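Local structure of PspGI restriction endonuclease (Pyrococcus sp. GI-H, 3BM3) at residues C[27-33]-C[58-63]; C[104-108]-C[246-250]. The protein binds its substrate DNA in this complex and probably cleaves it at a specific sequence, as a type II restriction endonuclease. The protein carries 2 engineered substitutions. All coordinates share one frame; numbering follows the deposited sequence. Where two conformers were deposited one is given.

Contact 1 of 2, residues C[27-33]-C[58-63]. With nucleotides of chain A.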
ATOM      1  N   ALA C  27     -19.000 -21.191   1.518  1.00 17.60           N
ATOM      2  CA  ALA C  27     -19.858 -20.085   1.925  1.00 16.89           C
ATOM      3  C   ALA C  27     -21.030 -19.942   0.960  1.00 16.98           C
ATOM      4  O   ALA C  27     -22.139 -19.701   1.392  1.00 16.99           O
ATOM      5  CB  ALA C  27     -19.085 -18.778   1.981  1.00 17.11           C
ATOM      6  N   ILE C  28     -20.742 -20.018  -0.338  1.00 17.10           N
ATOM      7  CA  ILE C  28     -21.793 -19.930  -1.366  1.00 17.78           C
ATOM      8  C   ILE C  28     -22.874 -20.980  -1.108  1.00 18.01           C
ATOM      9  O   ILE C  28     -24.088 -20.685  -1.174  1.00 18.09           O
ATOM     10  CB  ILE C  28     -21.208 -20.082  -2.767  1.00 17.17           C
ATOM     11  CG1 ILE C  28     -20.507 -18.781  -3.174  1.00 17.90           C
ATOM     12  CG2 ILE C  28     -22.297 -20.500  -3.770  1.00 18.50           C
ATOM     13  CD1 ILE C  28     -19.628 -18.882  -4.383  1.00 17.68           C
ATOM     14  N   THR C  29     -22.438 -22.201  -0.823  1.00 18.60           N
ATOM     15  CA  THR C  29     -23.353 -23.303  -0.545  1.00 20.32           C
ATOM     16  C   THR C  29     -24.170 -23.004   0.705  1.00 21.70           C
ATOM     17  O   THR C  29     -25.407 -23.021   0.681  1.00 22.40           O
ATOM     18  CB  THR C  29     -22.582 -24.610  -0.381  1.00 20.15           C
ATOM     19  OG1 THR C  29     -21.964 -24.918  -1.633  1.00 19.87           O
ATOM     20  CG2 THR C  29     -23.512 -25.750   0.007  1.00 20.79           C
ATOM     21  N   GLU C  30     -23.462 -22.685   1.778  1.00 22.61           N
ATOM     22  CA  GLU C  30     -24.082 -22.395   3.059  1.00 23.75           C
ATOM     23  C   GLU C  30     -25.121 -21.288   3.014  1.00 23.27           C
ATOM     24  O   GLU C  30     -26.202 -21.447   3.592  1.00 23.82           O
ATOM     25  CB  GLU C  30     -23.017 -22.116   4.119  1.00 24.35           C
ATOM     26  CG  GLU C  30     -22.272 -23.397   4.479  1.00 26.47           C
ATOM     27  CD  GLU C  30     -21.251 -23.219   5.587  1.00 28.87           C
ATOM     28  OE1 GLU C  30     -20.425 -24.153   5.776  1.00 33.95           O
ATOM     29  OE2 GLU C  30     -21.292 -22.186   6.290  1.00 32.86           O
ATOM     30  N   LEU C  31     -24.822 -20.209   2.291  1.00 22.31           N
ATOM     31  CA  LEU C  31     -25.717 -19.060   2.165  1.00 22.14           C
ATOM     32  C   LEU C  31     -26.746 -19.206   1.040  1.00 21.81           C
ATOM     33  O   LEU C  31     -27.574 -18.323   0.847  1.00 22.27           O
ATOM     34  CB  LEU C  31     -24.904 -17.791   1.881  1.00 22.47           C
ATOM     35  CG  LEU C  31     -24.000 -17.308   3.018  1.00 22.94           C
ATOM     36  CD1 LEU C  31     -23.187 -16.103   2.541  1.00 24.74           C
ATOM     37  CD2 LEU C  31     -24.815 -16.984   4.292  1.00 23.94           C
ATOM     38  N   ASN C  32     -26.676 -20.296   0.298  1.00 21.25           N
ATOM     39  CA  ASN C  32     -27.396 -20.423  -0.969  1.00 21.76           C
ATOM     40  C   ASN C  32     -27.320 -19.136  -1.789  1.00 21.38           C
ATOM     41  O   ASN C  32     -28.323 -18.551  -2.217  1.00 20.33           O
ATOM     42  CB  ASN C  32     -28.846 -20.885  -0.774  1.00 22.52           C
ATOM     43  CG  ASN C  32     -29.431 -21.502  -2.058  1.00 24.39           C
ATOM     44  OD1 ASN C  32     -28.822 -21.405  -3.150  1.00 26.40           O
ATOM     45  ND2 ASN C  32     -30.610 -22.125  -1.945  1.00 28.21           N
ATOM     46  N   VAL C  33     -26.092 -18.708  -2.010  1.00 20.04           N
ATOM     47  CA  VAL C  33     -25.825 -17.523  -2.814  1.00 20.17           C
ATOM     48  C   VAL C  33     -26.332 -17.662  -4.246  1.00 20.22           C
ATOM     49  O   VAL C  33     -26.716 -16.681  -4.863  1.00 20.01           O
ATOM     50  CB  VAL C  33     -24.321 -17.187  -2.803  1.00 19.74           C
ATOM     51  CG1 VAL C  33     -23.935 -16.263  -3.952  1.00 19.81           C
ATOM     52  CG2 VAL C  33     -23.958 -16.586  -1.448  1.00 20.38           C
HETATM   53  N   MSE C  58     -22.202 -10.129   2.447  0.50 17.10           N
HETATM   54  CA  MSE C  58     -22.686 -11.313   3.155  0.50 18.33           C
HETATM   55  C   MSE C  58     -21.769 -12.503   2.896  0.50 17.52           C
HETATM   56  O   MSE C  58     -21.423 -13.236   3.824  0.50 17.40           O
HETATM   57  CB  MSE C  58     -24.145 -11.620   2.763  0.50 19.32           C
HETATM   58  CG  MSE C  58     -24.370 -12.989   2.173  0.50 23.61           C
HETATM   59 SE   MSE C  58     -26.201 -13.552   2.396  0.50 34.23          SE
HETATM   60  CE  MSE C  58     -26.285 -13.544   4.350  0.50 31.92           C
ATOM     61  N   LEU C  59     -21.382 -12.683   1.634  1.00 16.96           N
ATOM     62  CA  LEU C  59     -20.533 -13.778   1.229  1.00 16.73           C
ATOM     63  C   LEU C  59     -19.135 -13.614   1.829  1.00 16.33           C
ATOM     64  O   LEU C  59     -18.528 -14.584   2.324  1.00 16.61           O
ATOM     65  CB  LEU C  59     -20.457 -13.857  -0.312  1.00 16.00           C
ATOM     66  CG  LEU C  59     -19.690 -15.045  -0.897  1.00 17.82           C
ATOM     67  CD1 LEU C  59     -20.083 -16.375  -0.254  1.00 17.21           C
ATOM     68  CD2 LEU C  59     -19.897 -15.096  -2.412  1.00 16.58           C
ATOM     69  N   GLU C  60     -18.644 -12.393   1.779  0.50 16.21           N
ATOM     70  CA  GLU C  60     -17.369 -12.078   2.364  0.50 15.91           C
ATOM     71  C   GLU C  60     -17.358 -12.437   3.857  0.50 16.09           C
ATOM     72  O   GLU C  60     -16.451 -13.107   4.341  0.50 15.64           O
ATOM     73  CB  GLU C  60     -17.077 -10.603   2.134  0.50 16.62           C
ATOM     74  CG  GLU C  60     -15.681 -10.237   2.368  0.50 15.10           C
ATOM     75  CD  GLU C  60     -15.423  -9.848   3.792  0.50 14.10           C
ATOM     76  OE1 GLU C  60     -16.372  -9.783   4.600  0.50 13.82           O
ATOM     77  OE2 GLU C  60     -14.255  -9.608   4.081  0.50 16.20           O
ATOM     78  N   GLU C  61     -18.403 -12.025   4.564  1.00 15.74           N
ATOM     79  CA  GLU C  61     -18.485 -12.229   6.009  1.00 16.23           C
ATOM     80  C   GLU C  61     -18.554 -13.718   6.334  1.00 15.93           C
ATOM     81  O   GLU C  61     -17.849 -14.200   7.227  1.00 15.83           O
ATOM     82  CB  GLU C  61     -19.692 -11.481   6.587  1.00 16.85           C
ATOM     83  CG  GLU C  61     -19.500 -10.000   6.568  1.00 20.38           C
ATOM     84  CD  GLU C  61     -20.743  -9.200   6.847  1.00 23.95           C
ATOM     85  OE1 GLU C  61     -21.883  -9.713   6.679  1.00 26.30           O
ATOM     86  OE2 GLU C  61     -20.565  -8.026   7.245  1.00 28.54           O
ATOM     87  N   LYS C  62     -19.360 -14.465   5.587  1.00 15.81           N
ATOM     88  CA  LYS C  62     -19.509 -15.894   5.815  1.00 15.34           C
ATOM     89  C   LYS C  62     -18.219 -16.636   5.537  1.00 15.47           C
ATOM     90  O   LYS C  62     -17.812 -17.492   6.339  1.00 15.48           O
ATOM     91  CB  LYS C  62     -20.646 -16.490   4.987  1.00 16.40           C
ATOM     92  CG  LYS C  62     -20.999 -17.896   5.380  1.00 18.72           C
ATOM     93  CD  LYS C  62     -21.409 -17.948   6.881  1.00 22.47           C
ATOM     94  CE  LYS C  62     -22.526 -18.896   7.214  1.00 26.48           C
ATOM     95  NZ  LYS C  62     -23.050 -18.565   8.582  1.00 26.91           N
ATOM     96  N   ALA C  63     -17.550 -16.283   4.440  1.00 14.69           N
ATOM     97  CA  ALA C  63     -16.259 -16.907   4.094  1.00 14.61           C
ATOM     98  C   ALA C  63     -15.273 -16.610   5.198  1.00 14.53           C
ATOM     99  O   ALA C  63     -14.506 -17.483   5.576  1.00 15.12           O
ATOM    100  CB  ALA C  63     -15.745 -16.369   2.785  1.00 14.44           C
TER
ATOM    101  P    DA A   6      -8.257  -5.723   4.927  1.00  9.97           P
ATOM    102  OP1  DA A   6      -9.072  -4.984   3.923  1.00 11.65           O
ATOM    103  OP2  DA A   6      -8.537  -5.528   6.376  1.00 10.94           O
ATOM    104  O5'  DA A   6      -8.377  -7.263   4.551  1.00  9.88           O
ATOM    105  C5'  DA A   6      -7.926  -8.259   5.455  1.00 10.56           C
ATOM    106  C4'  DA A   6      -9.063  -8.657   6.358  1.00 12.85           C
ATOM    107  O4'  DA A   6     -10.041  -9.449   5.641  1.00 11.58           O
ATOM    108  C3'  DA A   6      -8.642  -9.494   7.565  1.00 14.21           C
ATOM    109  O3'  DA A   6      -9.202  -8.897   8.727  1.00 15.22           O
ATOM    110  C2'  DA A   6      -9.262 -10.855   7.298  1.00 17.75           C
ATOM    111  C1'  DA A   6     -10.491 -10.469   6.510  1.00 18.15           C
ATOM    112  N9   DA A   6     -11.088 -11.530   5.700  1.00 14.29           N
ATOM    113  C8   DA A   6     -12.284 -11.453   5.034  1.00 16.26           C
ATOM    114  N7   DA A   6     -12.606 -12.549   4.395  1.00 16.01           N
ATOM    115  C5   DA A   6     -11.548 -13.408   4.651  1.00 13.82           C
ATOM    116  C6   DA A   6     -11.297 -14.731   4.258  1.00 18.67           C
ATOM    117  N6   DA A   6     -12.127 -15.442   3.488  1.00 17.21           N
ATOM    118  N1   DA A   6     -10.155 -15.308   4.689  1.00 17.90           N
ATOM    119  C2   DA A   6      -9.330 -14.591   5.463  1.00 17.28           C
ATOM    120  N3   DA A   6      -9.457 -13.339   5.900  1.00 16.96           N
ATOM    121  C4   DA A   6     -10.603 -12.795   5.454  1.00 14.49           C
TER

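Contact 2 of 2, residues C[104-108]-C[246-250]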
ATOM      1  N   PHE C 104     -12.382 -11.106  -1.752  1.00 12.86           N
ATOM      2  CA  PHE C 104     -13.166 -10.064  -2.378  1.00 13.41           C
ATOM      3  C   PHE C 104     -13.099 -10.169  -3.912  1.00 13.25           C
ATOM      4  O   PHE C 104     -14.109 -10.110  -4.598  1.00 12.55           O
ATOM      5  CB  PHE C 104     -12.741  -8.698  -1.878  1.00 14.36           C
ATOM      6  CG  PHE C 104     -13.527  -7.586  -2.450  1.00 14.16           C
ATOM      7  CD1 PHE C 104     -14.912  -7.616  -2.403  1.00 17.32           C
ATOM      8  CD2 PHE C 104     -12.903  -6.521  -3.048  1.00 17.35           C
ATOM      9  CE1 PHE C 104     -15.653  -6.549  -2.936  1.00 17.20           C
ATOM     10  CE2 PHE C 104     -13.658  -5.458  -3.578  1.00 19.16           C
ATOM     11  CZ  PHE C 104     -15.033  -5.504  -3.520  1.00 17.52           C
ATOM     12  N   GLU C 105     -11.915 -10.482  -4.419  1.00 12.55           N
ATOM     13  CA  GLU C 105     -11.705 -10.625  -5.836  1.00 12.98           C
ATOM     14  C   GLU C 105     -12.480 -11.817  -6.354  1.00 11.98           C
ATOM     15  O   GLU C 105     -13.135 -11.745  -7.389  1.00 12.08           O
ATOM     16  CB  GLU C 105     -10.212 -10.712  -6.131  1.00 13.29           C
ATOM     17  CG  GLU C 105      -9.572  -9.359  -5.750  1.00 20.01           C
ATOM     18  CD  GLU C 105      -8.065  -9.192  -5.942  1.00 28.82           C
ATOM     19  OE1 GLU C 105      -7.526  -9.646  -6.978  1.00 35.82           O
ATOM     20  OE2 GLU C 105      -7.452  -8.494  -5.081  1.00 32.05           O
ATOM     21  N   ILE C 106     -12.481 -12.917  -5.600  1.00 11.62           N
ATOM     22  CA  ILE C 106     -13.288 -14.069  -6.016  1.00 11.61           C
ATOM     23  C   ILE C 106     -14.784 -13.776  -6.058  1.00 11.80           C
ATOM     24  O   ILE C 106     -15.474 -14.115  -7.017  1.00 11.40           O
ATOM     25  CB  ILE C 106     -13.029 -15.281  -5.136  1.00 12.46           C
ATOM     26  CG1 ILE C 106     -11.577 -15.732  -5.341  1.00 10.99           C
ATOM     27  CG2 ILE C 106     -14.046 -16.378  -5.463  1.00 13.39           C
ATOM     28  CD1 ILE C 106     -11.058 -16.739  -4.324  1.00 12.27           C
ATOM     29  N   ILE C 107     -15.263 -13.141  -5.003  1.00 11.03           N
ATOM     30  CA  ILE C 107     -16.642 -12.728  -4.916  1.00 12.59           C
ATOM     31  C   ILE C 107     -17.007 -11.858  -6.114  1.00 13.15           C
ATOM     32  O   ILE C 107     -18.028 -12.072  -6.756  1.00 13.30           O
ATOM     33  CB  ILE C 107     -16.846 -12.017  -3.583  1.00 13.12           C
ATOM     34  CG1 ILE C 107     -16.727 -13.073  -2.464  1.00 14.32           C
ATOM     35  CG2 ILE C 107     -18.184 -11.320  -3.565  1.00 13.24           C
ATOM     36  CD1 ILE C 107     -16.708 -12.446  -1.055  1.00 14.86           C
ATOM     37  N   PHE C 108     -16.134 -10.916  -6.452  1.00 11.46           N
ATOM     38  CA  PHE C 108     -16.340 -10.054  -7.591  1.00 12.62           C
ATOM     39  C   PHE C 108     -16.523 -10.898  -8.855  1.00 12.97           C
ATOM     40  O   PHE C 108     -17.443 -10.627  -9.645  1.00 13.78           O
ATOM     41  CB  PHE C 108     -15.179  -9.073  -7.735  1.00 12.43           C
ATOM     42  CG  PHE C 108     -15.475  -7.926  -8.648  1.00 12.09           C
ATOM     43  CD1 PHE C 108     -16.183  -6.833  -8.178  1.00 15.29           C
ATOM     44  CD2 PHE C 108     -15.045  -7.928  -9.980  1.00 15.52           C
ATOM     45  CE1 PHE C 108     -16.466  -5.769  -9.026  1.00 15.51           C
ATOM     46  CE2 PHE C 108     -15.317  -6.854 -10.808  1.00 14.93           C
ATOM     47  CZ  PHE C 108     -16.017  -5.788 -10.311  1.00 14.30           C
ATOM     48  N   PHE C 246     -20.781   0.300  -5.481  1.00 10.60           N
ATOM     49  CA  PHE C 246     -20.307  -0.999  -5.917  1.00 10.81           C
ATOM     50  C   PHE C 246     -21.356  -1.753  -6.728  1.00  9.33           C
ATOM     51  O   PHE C 246     -21.074  -2.327  -7.764  1.00  9.80           O
ATOM     52  CB  PHE C 246     -19.913  -1.816  -4.694  1.00 10.98           C
ATOM     53  CG  PHE C 246     -19.522  -3.226  -5.017  1.00 11.14           C
ATOM     54  CD1 PHE C 246     -18.234  -3.521  -5.401  1.00 13.40           C
ATOM     55  CD2 PHE C 246     -20.450  -4.251  -4.973  1.00 12.25           C
ATOM     56  CE1 PHE C 246     -17.868  -4.821  -5.675  1.00 15.34           C
ATOM     57  CE2 PHE C 246     -20.082  -5.557  -5.269  1.00 13.34           C
ATOM     58  CZ  PHE C 246     -18.788  -5.824  -5.616  1.00 13.96           C
ATOM     59  N   SER C 247     -22.587  -1.730  -6.260  1.00 10.82           N
ATOM     60  CA  SER C 247     -23.605  -2.483  -6.944  1.00 10.74           C
ATOM     61  C   SER C 247     -23.791  -2.072  -8.375  1.00 10.85           C
ATOM     62  O   SER C 247     -24.303  -2.855  -9.190  1.00 12.07           O
ATOM     63  CB  SER C 247     -24.917  -2.365  -6.181  1.00 10.78           C
ATOM     64  OG  SER C 247     -24.827  -3.138  -5.017  1.00 11.79           O
ATOM     65  N   ASP C 248     -23.440  -0.824  -8.682  1.00 10.30           N
ATOM     66  CA  ASP C 248     -23.672  -0.274 -10.004  1.00 11.15           C
ATOM     67  C   ASP C 248     -22.668  -0.753 -11.022  1.00 10.69           C
ATOM     68  O   ASP C 248     -22.877  -0.579 -12.239  1.00 11.28           O
ATOM     69  CB  ASP C 248     -23.529   1.245  -9.991  1.00 10.50           C
ATOM     70  CG  ASP C 248     -24.594   1.944  -9.218  1.00 15.02           C
ATOM     71  OD1 ASP C 248     -25.555   1.314  -8.827  1.00 13.27           O
ATOM     72  OD2 ASP C 248     -24.427   3.154  -9.002  1.00 21.62           O
ATOM     73  N   ILE C 249     -21.556  -1.331 -10.573  1.00 11.18           N
ATOM     74  CA  ILE C 249     -20.480  -1.563 -11.513  1.00 10.93           C
ATOM     75  C   ILE C 249     -20.889  -2.593 -12.576  1.00 11.06           C
ATOM     76  O   ILE C 249     -20.439  -2.542 -13.690  1.00 11.17           O
ATOM     77  CB  ILE C 249     -19.175  -1.956 -10.828  1.00 10.70           C
ATOM     78  CG1 ILE C 249     -18.006  -1.828 -11.803  1.00 11.54           C
ATOM     79  CG2 ILE C 249     -19.281  -3.374 -10.190  1.00 12.06           C
ATOM     80  CD1 ILE C 249     -16.627  -1.929 -11.168  1.00 11.34           C
ATOM     81  N   PHE C 250     -21.750  -3.516 -12.227  1.00 11.40           N
ATOM     82  CA  PHE C 250     -22.087  -4.610 -13.120  1.00 12.23           C
ATOM     83  C   PHE C 250     -22.876  -4.139 -14.320  1.00 12.36           C
ATOM     84  O   PHE C 250     -22.497  -4.412 -15.470  1.00 13.65           O
ATOM     85  CB  PHE C 250     -22.754  -5.707 -12.314  1.00 12.98           C
ATOM     86  CG  PHE C 250     -21.861  -6.167 -11.212  1.00 12.47           C
ATOM     87  CD1 PHE C 250     -20.761  -6.934 -11.502  1.00 12.68           C
ATOM     88  CD2 PHE C 250     -22.007  -5.682  -9.920  1.00 11.61           C
ATOM     89  CE1 PHE C 250     -19.891  -7.289 -10.515  1.00 13.95           C
ATOM     90  CE2 PHE C 250     -21.137  -6.029  -8.932  1.00 13.82           C
ATOM     91  CZ  PHE C 250     -20.072  -6.832  -9.225  1.00 13.91           C
TER

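Contact 1 of 2, residues C[27-33]-C[58-63]
Lys62 lies across Leu31 where helix 20-31 and helix 52-80 meet, the short helical segments running at 112° to each other with their axes 9.4 Å apart. From CB outward, the lysine is apolar almost to its end. Its CB touches Leu31 CD1 at 3.5 Å. With chi1 at -169°, Lys62 CG stands anti to the backbone nitrogen, and this turns it onto Leu31 CG at 3.9 Å and close to Ala27 CB. Bends at chi2 and chi3 then carry Lys62 CE past the carboxylate of Glu30, at 3.6 Å from Glu30 OE2. Lys62 NZ itself stays 4.6 Å from Glu30 OE2, too far for direct contact, and forms its salt bridge with Glu65 of its own helix.

Deeper in, Leu59 acts as a knob in the hole formed by Ala27, Ile28, Leu31 and Val33. Its CD1 presses on Ala27 CB at 3.4 Å, a tight carbon contact, while Leu59 CD2 meets Ile28 CG1 at 3.8 Å. Alanine suits the floor of this hole because its lone methyl lets the branched leucine sink in. Ala63 CB lies 3.8 Å from N6 of DA6 of chain A, so the helix also borders the bound DNA.

The joint is therefore apolar at its centre, with the charges of Glu30 and Lys62 at its outer margin, where the nearby carboxylate is likely to give the ammonium group modest electrostatic support.

Contact 2 of 2, residues C[104-108]-C[246-250]
Phe108 reaches from helix 85-115 to meet both Phe246 and Phe250, which approach its ring in two different ways. Phe246 slides past it in the opposite direction and brings CE1 to the ring edge, near the ring plane, 3.6 Å from Phe108 CD1; the two planes are turned by 66°. Phe250 instead lays its CE1 over one face, displaced toward the rim, with Phe250 CZ 3.8 Å from Phe108 CE1 and the planes at 40°. The chi1 of Phe108, -165°, sets CG anti to the backbone nitrogen and sends the ring out from its helix toward the two. The branched Ile249 crosses at about a right angle, its CG2 3.9 Å from Phe108 CE1 and also over the face of Phe250.

One turn earlier, Phe104 meets the same Phe246 atom, CE1, through its CZ at 3.6 Å, so a single ring corner serves two phenylalanines. Phe192 widens the cluster, stacking on Phe104 and meeting Phe246 edge-to-face. Replacing Phe108 with an alanine would probably leave a gap beside Phe246 CE1 and the Phe250 CE1-CZ edge, and take from Ile249 the ring it packs on.

Flat, rigid rings suit this buried joint between the long helix and the chain just beyond strand 243-245. The contact holds by burial of apolar surface and close, irregular van der Waals fit, with no regular stack across it.

From the N terminus, helix 20-31 runs into contact 1, where helix 52-80 returns to close a loop of 24 intervening residues that includes helix 33-38. The chain then turns into helix 85-115, which opens contact 2; this one closes only after the mixed sheet has been laid down, 137 residues later, beyond strand 243-245 at one edge of the sheet. The two loops are in series, neither nested nor crossed. Their centres lie about 15 Å apart, yet they touch: Ile107 CD1 packs 3.4 Å from Glu60 N. Together they join the N-terminal helices, through helix 52-80 and helix 85-115, to the sheet-bearing part of this PDDEXK-clan enzyme.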